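Local coordinates for N-acetylmuramoyl-L-alanine amidase (Peptoclostridium difficile, PDB 4RN7), which probably hydrolyses the amide bond between N-acetylmuramic acid and L-alanine in peptidoglycan, this chain being the zinc-binding amidase domain of a longer, probably membrane-anchored protein, at residues Lys29-Asn32 and Leu33-Ala36; Ile61-Lys64 and Asp65-Ile68; Trp98-Asn101 and Lys102-Asp105; Ile174-Gly177 and Val178-Tyr181. All coordinates share one frame; numbering follows the deposited sequence.

Contact 1 (Lys29-Asn32 and Leu33-Ala36); sequences KDLN and LQIA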
# COMPACT_ATOMS: atom_id res chain seq x y z
N LYS A 29 -3.31 0.60 11.86
CA LYS A 29 -4.33 -0.27 11.28
C LYS A 29 -5.52 0.53 10.74
O LYS A 29 -6.07 0.18 9.69
CB LYS A 29 -4.81 -1.34 12.27
CG LYS A 29 -5.51 -0.78 13.53
CD LYS A 29 -6.30 -1.89 14.25
CE LYS A 29 -7.11 -1.32 15.42
NZ LYS A 29 -7.90 -2.37 16.15
N ASP A 30 -5.90 1.59 11.45
CA ASP A 30 -7.10 2.33 11.09
C ASP A 30 -6.83 3.25 9.91
O ASP A 30 -7.66 3.40 9.01
CB ASP A 30 -7.60 3.15 12.28
CG ASP A 30 -8.14 2.30 13.40
OD1 ASP A 30 -8.78 1.26 13.12
OD2 ASP A 30 -7.92 2.67 14.57
N LEU A 31 -5.66 3.87 9.92
CA LEU A 31 -5.28 4.77 8.85
C LEU A 31 -5.02 3.99 7.55
O LEU A 31 -5.37 4.44 6.46
CB LEU A 31 -4.06 5.58 9.27
CG LEU A 31 -4.36 6.42 10.51
CD1 LEU A 31 -3.08 6.97 11.17
CD2 LEU A 31 -5.30 7.56 10.13
N ASN A 32 -4.42 2.81 7.68
CA ASN A 32 -4.25 1.94 6.53
C ASN A 32 -5.58 1.63 5.85
O ASN A 32 -5.68 1.65 4.61
CB ASN A 32 -3.61 0.61 6.95
CG ASN A 32 -2.14 0.73 7.28
OD1 ASN A 32 -1.49 1.77 7.01
ND2 ASN A 32 -1.58 -0.33 7.86
N LEU A 33 -6.60 1.31 6.65
CA LEU A 33 -7.92 0.97 6.12
C LEU A 33 -8.53 2.20 5.42
O LEU A 33 -9.14 2.05 4.36
CB LEU A 33 -8.84 0.48 7.24
CG LEU A 33 -10.19 -0.06 6.81
CD1 LEU A 33 -9.98 -1.24 5.87
CD2 LEU A 33 -11.00 -0.49 8.03
N GLN A 34 -8.32 3.40 5.97
CA GLN A 34 -8.87 4.61 5.38
C GLN A 34 -8.27 4.85 4.01
O GLN A 34 -8.98 5.12 3.04
CB GLN A 34 -8.62 5.83 6.27
CG GLN A 34 -9.43 5.83 7.56
CD GLN A 34 -9.08 7.00 8.46
OE1 GLN A 34 -8.35 7.90 8.07
NE2 GLN A 34 -9.60 6.98 9.68
N ILE A 35 -6.95 4.75 3.94
CA ILE A 35 -6.25 4.96 2.68
C ILE A 35 -6.63 3.88 1.66
O ILE A 35 -6.88 4.18 0.49
CB ILE A 35 -4.73 4.98 2.91
CG1 ILE A 35 -4.33 6.24 3.69
CG2 ILE A 35 -3.96 4.91 1.59
CD1 ILE A 35 -2.90 6.21 4.21
N ALA A 36 -6.70 2.62 2.11
CA ALA A 36 -7.03 1.50 1.23
C ALA A 36 -8.44 1.64 0.67
O ALA A 36 -8.69 1.29 -0.49
CB ALA A 36 -6.89 0.18 1.98
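Leu31 and Gln34 lie side by side on the first turns of helix 28-44, the helix of the beta-alpha-beta unit that links the parallel strands 4-10 and 49-53. Their side chains point the same way, and the methyl CD2 of Leu31 comes to 3.7 Å from OE1 of Gln34. With CG anti to its own carbonyl carbon (chi1 -70°) and the chain extended beyond it, Gln34 runs back along the helix, so that its CG rests 3.3 Å from the carbonyl O of Asp30. The amide end is held from outside the helix, where OE1 accepts a hydrogen bond from Gln167 of helix 164-185.

Asn32 and Leu33 leave the helix on other faces. The amide of Asn32 lies beside the metal site: its ND2 donates to the backbone O of Gly11 and, weakly, to OE2 of Glu28, a zinc ligand. It thus belongs to the second shell and probably helps to orient that carboxylate beside His12. Leu33, its CG anti to the backbone N (chi1 -173°), sends its branch away from the preceding turn onto Pro10 and Arg55, while its CB stays 3.6 Å from the O of Asp30. Ile35 packs on Ile81 of strand 77-84 and on Leu170 of helix 164-185, facing both the sheet and that helix.

Four backbone bonds of the alpha-helical i to i+4 pattern carry the turns. The first is the longest, N of Leu33 to O of Lys29 at 3.3 Å, and that oxygen also accepts from Arg55. In the last, N of Ala36 donates to O of Asn32 at 2.9 Å, bringing CB of Ala36 to 3.2 Å from the same oxygen.

Contact 2 (Ile61-Lys64 and Asp65-Ile68); sequences ISLK and DRAI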
# COMPACT_ATOMS: atom_id res chain seq x y z
N ILE A 61 -5.99 -10.29 10.28
CA ILE A 61 -5.63 -11.29 9.28
C ILE A 61 -4.13 -11.59 9.33
O ILE A 61 -3.31 -10.67 9.25
CB ILE A 61 -5.99 -10.82 7.87
CG1 ILE A 61 -7.46 -10.41 7.79
CG2 ILE A 61 -5.68 -11.91 6.85
CD1 ILE A 61 -7.87 -9.96 6.43
N SER A 62 -3.77 -12.87 9.46
CA SER A 62 -2.35 -13.24 9.52
C SER A 62 -1.64 -12.96 8.19
O SER A 62 -2.29 -12.83 7.15
CB SER A 62 -2.18 -14.70 9.89
OG SER A 62 -2.54 -15.56 8.81
N LEU A 63 -0.31 -12.87 8.21
CA LEU A 63 0.44 -12.62 6.97
C LEU A 63 0.24 -13.77 5.98
O LEU A 63 0.04 -13.54 4.79
CB LEU A 63 1.93 -12.42 7.25
CG LEU A 63 2.24 -11.26 8.19
CD1 LEU A 63 3.75 -11.12 8.38
CD2 LEU A 63 1.64 -9.99 7.64
N LYS A 64 0.31 -15.00 6.49
CA LYS A 64 0.11 -16.19 5.67
C LYS A 64 -1.25 -16.10 4.98
O LYS A 64 -1.36 -16.33 3.77
CB LYS A 64 0.20 -17.45 6.53
CG LYS A 64 -0.06 -18.74 5.76
CD LYS A 64 0.16 -19.95 6.63
CE LYS A 64 -0.02 -21.24 5.84
NZ LYS A 64 0.09 -22.43 6.71
N ASP A 65 -2.28 -15.75 5.74
CA ASP A 65 -3.63 -15.67 5.19
C ASP A 65 -3.76 -14.60 4.10
O ASP A 65 -4.48 -14.81 3.12
CB ASP A 65 -4.67 -15.45 6.29
CG ASP A 65 -5.04 -16.74 7.01
OD1 ASP A 65 -4.47 -17.81 6.69
OD2 ASP A 65 -5.91 -16.71 7.92
N ARG A 66 -3.08 -13.46 4.25
CA ARG A 66 -3.16 -12.42 3.22
C ARG A 66 -2.61 -12.91 1.89
O ARG A 66 -3.20 -12.66 0.84
CB ARG A 66 -2.43 -11.15 3.67
CG ARG A 66 -3.09 -10.50 4.87
CD ARG A 66 -2.20 -9.48 5.57
NE ARG A 66 -2.77 -9.11 6.86
CZ ARG A 66 -3.36 -7.94 7.13
NH1 ARG A 66 -3.46 -7.01 6.19
NH2 ARG A 66 -3.85 -7.71 8.35
N ALA A 67 -1.49 -13.62 1.93
CA ALA A 67 -0.90 -14.14 0.70
C ALA A 67 -1.80 -15.22 0.11
O ALA A 67 -1.96 -15.31 -1.11
CB ALA A 67 0.51 -14.69 0.96
N ILE A 68 -2.41 -16.03 0.96
CA ILE A 68 -3.34 -17.04 0.48
C ILE A 68 -4.54 -16.38 -0.21
O ILE A 68 -4.90 -16.76 -1.33
CB ILE A 68 -3.81 -17.97 1.61
CG1 ILE A 68 -2.68 -18.93 2.01
CG2 ILE A 68 -5.04 -18.79 1.19
CD1 ILE A 68 -3.00 -19.75 3.23
O HOH W 1 -4.13 -8.16 11.23
O HOH W 2 -5.91 -14.70 9.93
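The N-terminal cap of helix 63-72 is built by Ser62, whose OG accepts a hydrogen bond from the backbone N of Asp65 at 3.1 Å. With OG set between its own backbone N and carbonyl carbon (chi1 74°), the hydroxyl faces the first turn, where an amide would otherwise lack a helical partner. Asp65 lies close by, and its carboxylate is tied back to the cap by a water that accepts from N of Ser62 and donates to OD2 of Asp65.

Just before the cap, the carbonyl O of Ile61 is gripped side-on by Arg66. Both NE, at 2.9 Å, and NH2, at 3.1 Å, donate to this one oxygen, which sits at the edge of the guanidinium and close to its plane. NH2 arrives on a lone pair of the oxygen, whereas NE lies above the carbonyl plane.

In this amidase domain the same guanidinium fastens the helix start to the end of strand 4-10 and the zinc-site loop behind it: NH1 forms a salt bridge with Asp9 and bonds O of Pro10, and NH2 reaches O of His12, a zinc ligand. Those bonds fix the rotation of the buried group. The aliphatic part is covered too, CG2 of Ile61 lying 3.6 Å from CG of Arg66 and 3.7 Å from CB of Asp65. Farther along, CG of Lys64 approaches CD1 of Ile68 at 4.0 Å, next to the i to i+4 bond from N of Ile68 to O of Lys64.

Contact 3 (Trp98-Asn101 and Lys102-Asp105); sequences WYRN and KATD. With EPE (4-(2-hydroxyethyl)-1-piperazine ethanesulfonic acid), chain D.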
# COMPACT_ATOMS: atom_id res chain seq x y z
N TRP A 98 8.09 -1.08 -1.24
CA TRP A 98 8.83 -2.34 -1.15
C TRP A 98 8.38 -3.33 -2.21
O TRP A 98 7.22 -3.30 -2.63
CB TRP A 98 8.59 -3.00 0.20
CG TRP A 98 9.01 -2.22 1.41
CD1 TRP A 98 9.64 -1.01 1.44
CD2 TRP A 98 8.81 -2.61 2.78
NE1 TRP A 98 9.86 -0.63 2.76
CE2 TRP A 98 9.35 -1.60 3.59
CE3 TRP A 98 8.22 -3.73 3.39
CZ2 TRP A 98 9.32 -1.67 4.99
CZ3 TRP A 98 8.19 -3.79 4.78
CH2 TRP A 98 8.74 -2.78 5.56
N TYR A 99 9.29 -4.21 -2.61
CA TYR A 99 8.97 -5.37 -3.44
C TYR A 99 9.82 -6.55 -2.96
O TYR A 99 10.83 -6.34 -2.29
CB TYR A 99 9.22 -5.07 -4.92
CG TYR A 99 10.65 -4.71 -5.25
CD1 TYR A 99 11.12 -3.42 -5.07
CD2 TYR A 99 11.52 -5.66 -5.77
CE1 TYR A 99 12.43 -3.09 -5.37
CE2 TYR A 99 12.83 -5.33 -6.08
CZ TYR A 99 13.28 -4.05 -5.88
OH TYR A 99 14.58 -3.73 -6.19
N ARG A 100 9.42 -7.78 -3.30
CA ARG A 100 10.10 -8.97 -2.79
C ARG A 100 11.55 -9.06 -3.27
O ARG A 100 11.87 -8.59 -4.35
CB ARG A 100 9.34 -10.26 -3.14
CG ARG A 100 9.65 -10.83 -4.52
CD ARG A 100 8.93 -12.16 -4.78
NE ARG A 100 7.49 -12.01 -4.63
CZ ARG A 100 6.67 -11.64 -5.60
NH1 ARG A 100 5.37 -11.51 -5.37
NH2 ARG A 100 7.14 -11.39 -6.82
N ASN A 101 12.40 -9.67 -2.44
CA ASN A 101 13.81 -9.85 -2.78
C ASN A 101 14.04 -10.39 -4.19
O ASN A 101 13.44 -11.40 -4.57
CB ASN A 101 14.48 -10.80 -1.78
CG ASN A 101 14.69 -10.17 -0.41
OD1 ASN A 101 14.52 -8.96 -0.23
ND2 ASN A 101 15.07 -10.99 0.55
N LYS A 102 14.90 -9.72 -4.95
CA LYS A 102 15.34 -10.18 -6.28
C LYS A 102 14.18 -10.46 -7.24
O LYS A 102 14.26 -11.38 -8.06
CB LYS A 102 16.21 -11.43 -6.14
CG LYS A 102 17.54 -11.20 -5.43
CD LYS A 102 18.28 -12.52 -5.23
CE LYS A 102 19.76 -12.30 -5.04
NZ LYS A 102 20.48 -13.60 -4.91
N ALA A 103 13.12 -9.67 -7.15
CA ALA A 103 11.94 -9.90 -7.97
C ALA A 103 12.24 -9.77 -9.47
O ALA A 103 12.77 -8.76 -9.92
CB ALA A 103 10.83 -8.93 -7.58
N THR A 104 11.90 -10.82 -10.22
CA THR A 104 12.08 -10.84 -11.66
C THR A 104 10.74 -10.77 -12.40
O THR A 104 10.70 -10.73 -13.63
CB THR A 104 12.84 -12.11 -12.12
OG1 THR A 104 12.14 -13.28 -11.69
CG2 THR A 104 14.24 -12.14 -11.55
N ASP A 105 9.64 -10.75 -11.64
CA ASP A 105 8.30 -10.89 -12.21
C ASP A 105 7.64 -9.57 -12.60
O ASP A 105 6.51 -9.56 -13.10
CB ASP A 105 7.39 -11.67 -11.25
CG ASP A 105 6.95 -10.84 -10.04
OD1 ASP A 105 7.61 -9.84 -9.70
OD2 ASP A 105 5.93 -11.21 -9.41
N1 EPE D . 7.61 -15.91 -6.95
C2 EPE D . 8.02 -16.22 -5.57
C6 EPE D . 6.15 -15.72 -6.99
C9 EPE D . 8.25 -14.66 -7.38
C10 EPE D . 9.67 -14.94 -7.85
S EPE D . 10.18 -13.62 -8.96
O1S EPE D . 11.63 -13.48 -8.98
O2S EPE D . 9.68 -13.93 -10.30
O3S EPE D . 9.57 -12.36 -8.54
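Charge pairing joins Arg100 to Asp105, NH2 donating to OD2 at 2.9 Å in a salt bridge. The carboxylate oxygen lies near the guanidinium plane, but the nitrogen meets it from above the carboxylate, the two planes being 71° apart. A bend in the arginine chain at chi3 (57°) brings the group round to Asp105. Its other nitrogens are held by the protein, NE by O of Leu137 and NH1 by O of Met142, while OD1 of Asp105 is bonded to Ser107.

Hydrogen bonds also collect the sulfonate of the bound buffer molecule EPE. N of Thr104 donates to O1S at 2.9 Å, and NH2 of Arg100 reaches O3S at 3.1 Å. OG1 of Thr104 lies within bonding distance of both O1S and O2S. The buffer's ethylene carbon C9 rests over a face of the guanidinium, so this arginine meets the ligand both by charge and by surface.

Apolar contact is made by CB of Ala103, which sits at the edge of the Tyr99 ring, 3.8 Å from CD2, and equally near CG of Arg100. The ring itself is buried against helix 107-122.

Backbone bonding across the bend is slight: N of Ala103 donates to O of Arg100 at 3.3 Å, a weak bond. It closes a type II beta turn from Arg100 to Ala103, which takes the chain toward helix 107-122 from strand 95-99, antiparallel to strand 144-151 and parallel to strand 126-131 in the mixed sheet.

Contact 4 (Ile174-Gly177 and Val178-Tyr181); sequences IVQG and VLSY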
# COMPACT_ATOMS: atom_id res chain seq x y z
N ILE A 174 -1.48 6.58 -6.30
CA ILE A 174 -1.35 5.13 -6.37
C ILE A 174 -2.15 4.55 -7.53
O ILE A 174 -1.65 3.71 -8.28
CB ILE A 174 -1.79 4.47 -5.05
CG1 ILE A 174 -0.89 4.94 -3.90
CG2 ILE A 174 -1.74 2.96 -5.17
CD1 ILE A 174 -1.43 4.56 -2.52
N VAL A 175 -3.40 4.99 -7.68
CA VAL A 175 -4.23 4.55 -8.80
C VAL A 175 -3.51 4.75 -10.13
O VAL A 175 -3.40 3.82 -10.93
CB VAL A 175 -5.56 5.29 -8.85
CG1 VAL A 175 -6.32 4.94 -10.13
CG2 VAL A 175 -6.40 4.94 -7.64
N GLN A 176 -3.00 5.96 -10.36
CA GLN A 176 -2.38 6.27 -11.63
C GLN A 176 -1.12 5.44 -11.86
O GLN A 176 -0.83 5.06 -13.00
CB GLN A 176 -2.09 7.76 -11.75
CG GLN A 176 -3.36 8.61 -11.86
CD GLN A 176 -4.27 8.16 -12.99
OE1 GLN A 176 -3.81 7.65 -14.02
NE2 GLN A 176 -5.57 8.33 -12.80
N GLY A 177 -0.39 5.14 -10.79
CA GLY A 177 0.80 4.30 -10.90
C GLY A 177 0.44 2.88 -11.29
O GLY A 177 1.06 2.27 -12.16
N VAL A 178 -0.58 2.34 -10.62
CA VAL A 178 -1.06 1.00 -10.94
C VAL A 178 -1.57 0.92 -12.38
O VAL A 178 -1.23 -0.01 -13.11
CB VAL A 178 -2.18 0.59 -9.98
CG1 VAL A 178 -2.81 -0.73 -10.42
CG2 VAL A 178 -1.63 0.48 -8.58
N LEU A 179 -2.37 1.90 -12.79
CA LEU A 179 -2.96 1.89 -14.14
C LEU A 179 -1.87 2.00 -15.20
O LEU A 179 -1.95 1.38 -16.26
CB LEU A 179 -3.97 3.03 -14.30
CG LEU A 179 -5.27 2.96 -13.51
CD1 LEU A 179 -6.11 4.19 -13.74
CD2 LEU A 179 -6.04 1.72 -13.91
N SER A 180 -0.86 2.82 -14.90
CA SER A 180 0.28 3.00 -15.79
C SER A 180 1.09 1.71 -15.91
O SER A 180 1.62 1.40 -16.98
CB SER A 180 1.16 4.14 -15.29
OG SER A 180 2.31 4.27 -16.09
N TYR A 181 1.18 0.95 -14.82
CA TYR A 181 1.84 -0.35 -14.88
C TYR A 181 1.02 -1.33 -15.72
O TYR A 181 1.54 -1.95 -16.64
CB TYR A 181 2.05 -0.93 -13.47
CG TYR A 181 2.63 -2.32 -13.50
CD1 TYR A 181 3.99 -2.52 -13.74
CD2 TYR A 181 1.83 -3.45 -13.32
CE1 TYR A 181 4.53 -3.80 -13.79
CE2 TYR A 181 2.36 -4.73 -13.36
CZ TYR A 181 3.71 -4.89 -13.60
OH TYR A 181 4.25 -6.16 -13.64
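Apolar contact across this part of helix 164-185 is led by Val175 and Leu179, one turn apart and pointing the same way, with CG1 of Val175 lying 3.7 Å from CD1 of Leu179. Val175 places CG1 beside its own carbonyl carbon, anti to the backbone N (chi1 173°), which puts that methyl next to Leu179. Ile174 and Val178 meet more loosely, their CG2 methyls 4.2 Å apart. Beyond the segment, Ile174 and Val175 pack on Leu39 of helix 28-44, and Tyr181 on Leu110 of helix 107-122, while Ile174 also touches Ile81 and Tyr181 also touches Val77, both of strand 77-84.

Polar contact is almost wholly backbone. Val178 N donates to Ile174 O and Leu179 N to Val175 O, both at 2.9 Å and nearly straight. The bond from Tyr181 N to Gly177 O is more bent, with an N-H...O angle of 149°. Among the side chains, the bend of Gln176 at chi2 sets its OE1 near CD1 of Leu179, while NE2 is bonded to Glu172.

The chemistry implies a largely buried helix whose four backbone bonds here are made within its own turns, leaving its apolar side chains to pack on helices 28-44 and 107-122 and on strand 77-84.

How the contacts relate
From the N terminus the four contacts follow in series; none nests in or crosses another, and each joins adjoining segments, closing only a helical turn or a beta turn. Contact 1 lies on helix 28-44 beside the zinc site, and contact 2 starts helix 63-72, their centres about 17 Å apart; residues of the loop after strand 4-10 bond to both. Contact 3 leaves strand 95-99 on the far side of the chain's centre from contact 1. Contact 4 lies on the C-terminal helix 164-185, which packs on helix 28-44 and touches contact 3, where Tyr181 OH lies 4.1 Å from Asp105 O.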